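Long-range contacts in polysaccharide deacetylase (Bacillus cereus, PDB 4HD5), which probably acts as a zinc-dependent polysaccharide deacetylase, hydrolysing carbon-nitrogen bonds other than peptide bonds: residues T82-E87 against K195-I200; R114-I119 against I137-Q142. All coordinates share one frame; numbering follows the deposited sequence.

Contact 1 (T82-E87 against K195-I200); sequences TADGKE and KVNKPI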
ATOM      1  N   THR A  82      -3.595   4.207 -14.565  1.00 13.09           N
ATOM      2  CA  THR A  82      -3.850   5.456 -13.855  1.00 13.43           C
ATOM      3  C   THR A  82      -2.558   6.018 -13.259  1.00 13.48           C
ATOM      4  O   THR A  82      -2.344   7.232 -13.271  1.00 12.95           O
ATOM      5  CB  THR A  82      -4.896   5.254 -12.740  1.00 13.65           C
ATOM      6  OG1 THR A  82      -6.138   4.831 -13.321  1.00 14.25           O
ATOM      7  CG2 THR A  82      -5.120   6.536 -11.949  1.00 13.84           C
ATOM      8  N   ALA A  83      -1.698   5.126 -12.766  1.00 13.08           N
ATOM      9  CA  ALA A  83      -0.421   5.522 -12.186  1.00 13.47           C
ATOM     10  C   ALA A  83       0.513   6.219 -13.179  1.00 14.60           C
ATOM     11  O   ALA A  83       1.255   7.118 -12.803  1.00 15.00           O
ATOM     12  CB  ALA A  83       0.265   4.320 -11.580  1.00 13.16           C
ATOM     13  N   ASP A  84       0.471   5.811 -14.442  1.00 15.82           N
ATOM     14  CA  ASP A  84       1.353   6.375 -15.467  1.00 16.96           C
ATOM     15  C   ASP A  84       0.760   7.606 -16.142  1.00 18.69           C
ATOM     16  O   ASP A  84       1.487   8.503 -16.557  1.00 19.14           O
ATOM     17  CB  ASP A  84       1.668   5.320 -16.523  1.00 16.55           C
ATOM     18  CG  ASP A  84       2.440   4.146 -15.962  1.00 15.53           C
ATOM     19  OD1 ASP A  84       3.256   4.340 -15.038  1.00 15.38           O
ATOM     20  OD2 ASP A  84       2.229   3.022 -16.452  1.00 15.04           O
ATOM     21  N   GLY A  85      -0.560   7.641 -16.266  1.00 21.40           N
ATOM     22  CA  GLY A  85      -1.240   8.770 -16.886  1.00 22.69           C
ATOM     23  C   GLY A  85      -1.503   8.560 -18.364  1.00 23.87           C
ATOM     24  O   GLY A  85      -0.865   7.732 -19.013  1.00 21.61           O
ATOM     25  N   LYS A  86      -2.455   9.332 -18.878  1.00 27.63           N
ATOM     26  CA  LYS A  86      -2.932   9.237 -20.262  1.00 31.21           C
ATOM     27  C   LYS A  86      -1.822   9.332 -21.315  1.00 32.09           C
ATOM     28  O   LYS A  86      -1.913   8.702 -22.370  1.00 34.33           O
ATOM     29  CB  LYS A  86      -3.971  10.340 -20.503  1.00 34.08           C
ATOM     30  CG  LYS A  86      -4.625  10.336 -21.875  1.00 37.19           C
ATOM     31  CD  LYS A  86      -5.417   9.064 -22.108  1.00 39.55           C
ATOM     32  CE  LYS A  86      -6.304   9.180 -23.337  1.00 41.46           C
ATOM     33  NZ  LYS A  86      -7.486  10.063 -23.117  1.00 42.76           N
ATOM     34  N   GLU A  87      -0.777  10.108 -21.028  1.00 32.61           N
ATOM     35  CA  GLU A  87       0.327  10.302 -21.977  1.00 33.91           C
ATOM     36  C   GLU A  87       1.083   9.012 -22.306  1.00 32.11           C
ATOM     37  O   GLU A  87       1.749   8.932 -23.337  1.00 30.46           O
ATOM     38  CB  GLU A  87       1.313  11.356 -21.455  1.00 36.13           C
ATOM     39  CG  GLU A  87       0.718  12.752 -21.331  1.00 38.67           C
ATOM     40  CD  GLU A  87       1.751  13.810 -20.987  1.00 42.28           C
ATOM     41  OE1 GLU A  87       2.702  13.508 -20.232  1.00 43.53           O
ATOM     42  OE2 GLU A  87       1.608  14.954 -21.468  1.00 46.42           O
ATOM     43  N   LYS A 195      -3.496   2.813  -7.796  1.00  9.34           N
ATOM     44  CA  LYS A 195      -3.406   4.036  -8.580  1.00 10.46           C
ATOM     45  C   LYS A 195      -1.987   4.613  -8.613  1.00  9.94           C
ATOM     46  O   LYS A 195      -1.749   5.595  -9.291  1.00 10.67           O
ATOM     47  CB  LYS A 195      -4.387   5.080  -8.033  1.00 11.82           C
ATOM     48  CG  LYS A 195      -5.846   4.616  -8.097  1.00 13.48           C
ATOM     49  CD  LYS A 195      -6.793   5.649  -7.510  1.00 15.19           C
ATOM     50  CE  LYS A 195      -8.216   5.116  -7.467  1.00 16.93           C
ATOM     51  NZ  LYS A 195      -9.079   6.025  -6.669  1.00 19.48           N
ATOM     52  N   VAL A 196      -1.051   4.003  -7.891  1.00  9.29           N
ATOM     53  CA  VAL A 196       0.343   4.463  -7.891  1.00  8.95           C
ATOM     54  C   VAL A 196       1.291   3.357  -8.306  1.00  8.85           C
ATOM     55  O   VAL A 196       0.957   2.169  -8.238  1.00  8.64           O
ATOM     56  CB  VAL A 196       0.779   5.004  -6.506  1.00  8.66           C
ATOM     57  CG1 VAL A 196      -0.196   6.067  -6.023  1.00  8.97           C
ATOM     58  CG2 VAL A 196       0.891   3.877  -5.483  1.00  8.39           C
ATOM     59  N   ASN A 197       2.487   3.759  -8.731  1.00  9.23           N
ATOM     60  CA  ASN A 197       3.533   2.810  -9.063  1.00  9.25           C
ATOM     61  C   ASN A 197       4.253   2.306  -7.821  1.00  8.65           C
ATOM     62  O   ASN A 197       4.591   3.083  -6.936  1.00  8.35           O
ATOM     63  CB  ASN A 197       4.534   3.427 -10.041  1.00 10.12           C
ATOM     64  CG  ASN A 197       3.985   3.494 -11.455  1.00 11.07           C
ATOM     65  OD1 ASN A 197       3.355   2.547 -11.940  1.00 11.51           O
ATOM     66  ND2 ASN A 197       4.213   4.612 -12.120  1.00 11.73           N
ATOM     67  N   LYS A 198       4.459   0.992  -7.772  1.00  8.40           N
ATOM     68  CA  LYS A 198       5.254   0.335  -6.745  1.00  8.11           C
ATOM     69  C   LYS A 198       4.925   0.830  -5.348  1.00  7.20           C
ATOM     70  O   LYS A 198       5.775   1.402  -4.666  1.00  6.90           O
ATOM     71  CB  LYS A 198       6.736   0.518  -7.036  1.00  9.25           C
ATOM     72  CG  LYS A 198       7.215  -0.188  -8.292  1.00 11.01           C
ATOM     73  CD  LYS A 198       8.633   0.256  -8.612  1.00 12.63           C
ATOM     74  CE  LYS A 198       9.064  -0.189  -9.993  1.00 14.68           C
ATOM     75  NZ  LYS A 198      10.491   0.144 -10.224  1.00 15.81           N
ATOM     76  N   PRO A 199       3.686   0.603  -4.916  1.00  6.41           N
ATOM     77  CA  PRO A 199       3.274   1.023  -3.584  1.00  5.92           C
ATOM     78  C   PRO A 199       4.006   0.219  -2.520  1.00  5.33           C
ATOM     79  O   PRO A 199       4.286  -0.964  -2.718  1.00  5.31           O
ATOM     80  CB  PRO A 199       1.770   0.720  -3.575  1.00  6.12           C
ATOM     81  CG  PRO A 199       1.587  -0.359  -4.580  1.00  6.36           C
ATOM     82  CD  PRO A 199       2.600  -0.083  -5.648  1.00  6.76           C
ATOM     83  N   ILE A 200       4.368   0.870  -1.428  1.00  4.74           N
ATOM     84  CA  ILE A 200       5.043   0.198  -0.331  1.00  4.31           C
ATOM     85  C   ILE A 200       4.743   0.945   0.968  1.00  3.99           C
ATOM     86  O   ILE A 200       4.561   2.161   0.963  1.00  3.89           O
ATOM     87  CB  ILE A 200       6.570   0.094  -0.581  1.00  4.34           C
ATOM     88  CG1 ILE A 200       7.252  -0.776   0.476  1.00  4.27           C
ATOM     89  CG2 ILE A 200       7.234   1.463  -0.650  1.00  4.41           C
ATOM     90  CD1 ILE A 200       8.555  -1.376  -0.034  1.00  4.47           C
TER

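Contact 2 (R114-I119 against I137-Q142); sequences RGEFQI and IITFEQ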
ATOM      1  N   ARG A 114       0.868  -3.910 -12.940  1.00 13.66           N
ATOM      2  CA  ARG A 114      -0.515  -4.187 -12.575  1.00 12.66           C
ATOM      3  C   ARG A 114      -1.157  -2.912 -12.047  1.00 11.54           C
ATOM      4  O   ARG A 114      -0.661  -1.825 -12.312  1.00 10.85           O
ATOM      5  CB  ARG A 114      -0.556  -5.334 -11.571  1.00 13.16           C
ATOM      6  CG  ARG A 114       0.044  -6.621 -12.117  1.00 14.07           C
ATOM      7  CD  ARG A 114       0.215  -7.670 -11.032  1.00 15.06           C
ATOM      8  NE  ARG A 114      -1.066  -8.100 -10.487  1.00 15.93           N
ATOM      9  CZ  ARG A 114      -1.822  -9.088 -10.971  1.00 17.27           C
ATOM     10  NH1 ARG A 114      -1.444  -9.802 -12.022  1.00 17.95           N
ATOM     11  NH2 ARG A 114      -2.977  -9.372 -10.384  1.00 18.25           N
ATOM     12  N   GLY A 115      -2.277  -3.032 -11.336  1.00 10.68           N
ATOM     13  CA  GLY A 115      -3.012  -1.873 -10.848  1.00 10.30           C
ATOM     14  C   GLY A 115      -4.237  -1.543 -11.692  1.00 10.77           C
ATOM     15  O   GLY A 115      -4.747  -2.377 -12.446  1.00 10.34           O
ATOM     16  N   GLU A 116      -4.688  -0.303 -11.564  1.00 11.00           N
ATOM     17  CA  GLU A 116      -5.869   0.176 -12.248  1.00 12.48           C
ATOM     18  C   GLU A 116      -5.539   0.586 -13.690  1.00 12.53           C
ATOM     19  O   GLU A 116      -4.645   1.399 -13.929  1.00 12.09           O
ATOM     20  CB  GLU A 116      -6.471   1.347 -11.454  1.00 13.27           C
ATOM     21  CG  GLU A 116      -7.623   2.080 -12.118  1.00 14.43           C
ATOM     22  CD  GLU A 116      -8.136   3.214 -11.250  1.00 15.65           C
ATOM     23  OE1 GLU A 116      -8.779   2.932 -10.213  1.00 16.03           O
ATOM     24  OE2 GLU A 116      -7.884   4.387 -11.597  1.00 16.03           O
ATOM     25  N   PHE A 117      -6.282   0.010 -14.636  1.00 13.41           N
ATOM     26  CA  PHE A 117      -6.183   0.360 -16.049  1.00 14.29           C
ATOM     27  C   PHE A 117      -7.480   1.025 -16.485  1.00 15.12           C
ATOM     28  O   PHE A 117      -8.570   0.529 -16.176  1.00 14.95           O
ATOM     29  CB  PHE A 117      -5.982  -0.889 -16.910  1.00 14.85           C
ATOM     30  CG  PHE A 117      -4.643  -1.540 -16.745  1.00 14.65           C
ATOM     31  CD1 PHE A 117      -4.384  -2.343 -15.648  1.00 14.46           C
ATOM     32  CD2 PHE A 117      -3.654  -1.378 -17.702  1.00 14.73           C
ATOM     33  CE1 PHE A 117      -3.156  -2.955 -15.494  1.00 14.44           C
ATOM     34  CE2 PHE A 117      -2.424  -1.991 -17.560  1.00 14.66           C
ATOM     35  CZ  PHE A 117      -2.174  -2.783 -16.452  1.00 14.74           C
ATOM     36  N   GLN A 118      -7.359   2.137 -17.202  1.00 15.94           N
ATOM     37  CA  GLN A 118      -8.511   2.805 -17.791  1.00 17.86           C
ATOM     38  C   GLN A 118      -8.580   2.470 -19.265  1.00 17.30           C
ATOM     39  O   GLN A 118      -7.560   2.448 -19.945  1.00 16.02           O
ATOM     40  CB  GLN A 118      -8.409   4.311 -17.608  1.00 20.16           C
ATOM     41  CG  GLN A 118      -8.292   4.718 -16.150  1.00 21.54           C
ATOM     42  CD  GLN A 118      -8.541   6.192 -15.927  1.00 24.78           C
ATOM     43  OE1 GLN A 118      -7.840   6.837 -15.146  1.00 27.26           O
ATOM     44  NE2 GLN A 118      -9.540   6.739 -16.611  1.00 26.44           N
ATOM     45  N   ILE A 119      -9.791   2.205 -19.746  1.00 18.12           N
ATOM     46  CA  ILE A 119     -10.002   1.791 -21.129  1.00 18.75           C
ATOM     47  C   ILE A 119     -10.922   2.798 -21.808  1.00 20.40           C
ATOM     48  O   ILE A 119     -12.026   3.072 -21.324  1.00 19.82           O
ATOM     49  CB  ILE A 119     -10.632   0.389 -21.217  1.00 19.16           C
ATOM     50  CG1 ILE A 119      -9.881  -0.610 -20.330  1.00 18.70           C
ATOM     51  CG2 ILE A 119     -10.664  -0.093 -22.660  1.00 19.04           C
ATOM     52  CD1 ILE A 119     -10.725  -1.794 -19.909  1.00 19.36           C
ATOM     53  N   ILE A 137     -13.139   0.644 -16.613  1.00 18.36           N
ATOM     54  CA  ILE A 137     -12.026   0.414 -15.696  1.00 17.19           C
ATOM     55  C   ILE A 137     -11.886  -1.073 -15.422  1.00 15.94           C
ATOM     56  O   ILE A 137     -12.875  -1.771 -15.204  1.00 15.91           O
ATOM     57  CB  ILE A 137     -12.258   1.109 -14.343  1.00 18.14           C
ATOM     58  CG1 ILE A 137     -12.587   2.596 -14.535  1.00 18.92           C
ATOM     59  CG2 ILE A 137     -11.046   0.929 -13.432  1.00 17.26           C
ATOM     60  CD1 ILE A 137     -11.444   3.422 -15.069  1.00 18.89           C
ATOM     61  N   ILE A 138     -10.646  -1.542 -15.443  1.00 14.79           N
ATOM     62  CA  ILE A 138     -10.294  -2.883 -15.005  1.00 13.79           C
ATOM     63  C   ILE A 138      -9.080  -2.755 -14.080  1.00 12.70           C
ATOM     64  O   ILE A 138      -8.148  -1.996 -14.372  1.00 11.94           O
ATOM     65  CB  ILE A 138      -9.991  -3.824 -16.198  1.00 14.23           C
ATOM     66  CG1 ILE A 138      -9.815  -5.264 -15.709  1.00 14.55           C
ATOM     67  CG2 ILE A 138      -8.769  -3.368 -16.971  1.00 13.98           C
ATOM     68  CD1 ILE A 138      -9.747  -6.283 -16.820  1.00 15.26           C
ATOM     69  N   THR A 139      -9.103  -3.495 -12.976  1.00 11.83           N
ATOM     70  CA  THR A 139      -8.069  -3.381 -11.952  1.00 11.07           C
ATOM     71  C   THR A 139      -7.445  -4.732 -11.641  1.00 11.02           C
ATOM     72  O   THR A 139      -8.095  -5.628 -11.108  1.00 11.14           O
ATOM     73  CB  THR A 139      -8.638  -2.724 -10.687  1.00 10.70           C
ATOM     74  OG1 THR A 139      -8.950  -1.360 -10.986  1.00 10.47           O
ATOM     75  CG2 THR A 139      -7.644  -2.778  -9.509  1.00 10.28           C
ATOM     76  N   PHE A 140      -6.176  -4.866 -12.011  1.00 10.92           N
ATOM     77  CA  PHE A 140      -5.369  -6.011 -11.650  1.00 10.96           C
ATOM     78  C   PHE A 140      -4.701  -5.679 -10.314  1.00 10.70           C
ATOM     79  O   PHE A 140      -3.829  -4.811 -10.250  1.00  9.79           O
ATOM     80  CB  PHE A 140      -4.319  -6.290 -12.730  1.00 11.17           C
ATOM     81  CG  PHE A 140      -4.901  -6.782 -14.032  1.00 11.67           C
ATOM     82  CD1 PHE A 140      -5.443  -5.894 -14.946  1.00 11.91           C
ATOM     83  CD2 PHE A 140      -4.904  -8.139 -14.340  1.00 12.37           C
ATOM     84  CE1 PHE A 140      -5.979  -6.344 -16.146  1.00 12.48           C
ATOM     85  CE2 PHE A 140      -5.440  -8.599 -15.537  1.00 12.84           C
ATOM     86  CZ  PHE A 140      -5.974  -7.696 -16.440  1.00 13.02           C
ATOM     87  N   GLU A 141      -5.135  -6.346  -9.250  1.00 10.99           N
ATOM     88  CA  GLU A 141      -4.646  -6.043  -7.905  1.00 11.04           C
ATOM     89  C   GLU A 141      -3.134  -6.104  -7.888  1.00 11.12           C
ATOM     90  O   GLU A 141      -2.546  -7.048  -8.408  1.00 10.67           O
ATOM     91  CB  GLU A 141      -5.182  -7.053  -6.897  1.00 11.74           C
ATOM     92  CG  GLU A 141      -6.686  -6.975  -6.687  1.00 12.49           C
ATOM     93  CD  GLU A 141      -7.126  -5.666  -6.078  1.00 12.91           C
ATOM     94  OE1 GLU A 141      -6.314  -4.997  -5.399  1.00 12.13           O
ATOM     95  OE2 GLU A 141      -8.299  -5.300  -6.285  1.00 15.39           O
ATOM     96  N   GLN A 142      -2.491  -5.101  -7.304  1.00 11.50           N
ATOM     97  CA  GLN A 142      -1.044  -5.227  -7.137  1.00 11.70           C
ATOM     98  C   GLN A 142      -0.643  -5.582  -5.722  1.00 11.17           C
ATOM     99  O   GLN A 142      -1.363  -5.314  -4.754  1.00 10.07           O
ATOM    100  CB  GLN A 142      -0.243  -4.050  -7.698  1.00 13.04           C
ATOM    101  CG  GLN A 142      -0.818  -2.652  -7.631  1.00 13.12           C
ATOM    102  CD  GLN A 142       0.119  -1.632  -8.286  1.00 13.67           C
ATOM    103  OE1 GLN A 142       1.023  -1.994  -9.049  1.00 15.63           O
ATOM    104  NE2 GLN A 142      -0.100  -0.362  -8.006  1.00 12.50           N
TER
HETATM  105  O   HOH W   1       2.666  -3.963 -10.587  1.00 16.00           O

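Contact 1 (T82-E87 against K195-I200)
Thr82 meets Lys195 through its methyl group. CG2 of Thr82 lies 4.2 Å from CB of Lys195, and the rest of the lysine chain runs off from the contact. The Thr82 hydroxyl is hydrogen-bonded to Glu116 and Gln118. Ala83 buries the most surface against the other segment. Its CB lies 3.3 Å from O of Lys195 and 3.6 Å from C of Val196. CA of Ala83 is 3.2 Å from O of Lys195, a bent and at best weak CH...O contact. Segment 82-87 is part of the loop between strands 72-81 and 90-94 of the N-terminal antiparallel sheet. Segment 195-200 leads into strand 199-206 of the barrel-like, NodB-type deacetylase domain, so the contact joins the two parts of the fold. Asp84 OD1 accepts a hydrogen bond from ND2 of Asn197 at 3.1 Å, with an N-H...O angle of 163°. The acceptor lies in the amide plane, and the donor comes nearly head-on to the carboxylate C-O bond. In both residues CG is anti to the carbonyl carbon (chi1 -64° and -76°), bringing the polar ends together. The side chains cross at about a right angle. Arg81 NH1 joins Asp84 OD2 by a salt bridge and Asn197 OD1 by a hydrogen bond.

Contact 2 (R114-I119 against I137-Q142)
Arg114 grips the backbone carbonyl of Glu141 side-on with two nitrogens. NE donates to O of Glu141 at 2.8 Å, and NH2 donates to the same O of Glu141 at 3.1 Å. The oxygen lies in the guanidinium plane. NH2 uses an in-plane lone pair of the carbonyl, while NE is tilted 29° from the carbonyl plane. The arginine chain bends at chi3 (65°), which turns its head back to Glu141. CB of Phe140 covers one face of the guanidinium near its rim, 4.0 Å above the plane.

Beside this grip runs the antiparallel pairing of strands 115-125 and 130-140, which form a beta hairpin. Gly115 with Phe140 and Phe117 with Ile138 are hydrogen-bonded pairs. Glu116 with Thr139 and Gln118 with Ile137 are non-hydrogen-bonded pairs. On the Phe117 face, CE1 of Phe117 comes within 3.8 Å of CD1 of Phe140, and the ring planes stand at 80°. CB of Phe117 packs on CG2 of Ile138 at 3.7 Å. On the other face, CD1 of Ile137 lies alongside the Gln118 chain, 3.6 Å from its CG.

Further out, Phe105 and Phe110 meet Phe117 edge-to-face. Ser58 O accepts from Arg114 NH1, so the guanidinium has a second backbone acceptor. A water accepts from N of Arg114 at 3.0 Å and donates to OE1 of Gln142, whose NE2 donates to Ile193 O.

The residues just past strand 130-140 therefore stay tied to Arg114, just before strand 115-125, after the regular pairing ends. The positive guanidinium would probably polarise the Glu141 carbonyl, and its in-plane hold fixes the rotation of the arginine head against the backbone.

The centres of contacts 1 and 2 lie about 10 Å apart, and contact 2 is nested in the chain loop closed by contact 1. They meet directly. OG1 of Thr82 and OE2 of Glu116 are 2.5 Å apart, a probable hydrogen bond. NE2 of Gln142 lies 2.8 Å from O of Val196, again a probable hydrogen bond, and packs on Pro199. Contact 2 lies within the hairpin of the N-terminal sheet, and contact 1 and Gln142 both join that sheet to the deacetylase domain. Both contacts lie away from the zinc site of Asp206, His264 and His268. Strand 199-206 starts in contact 1 and ends at Asp206.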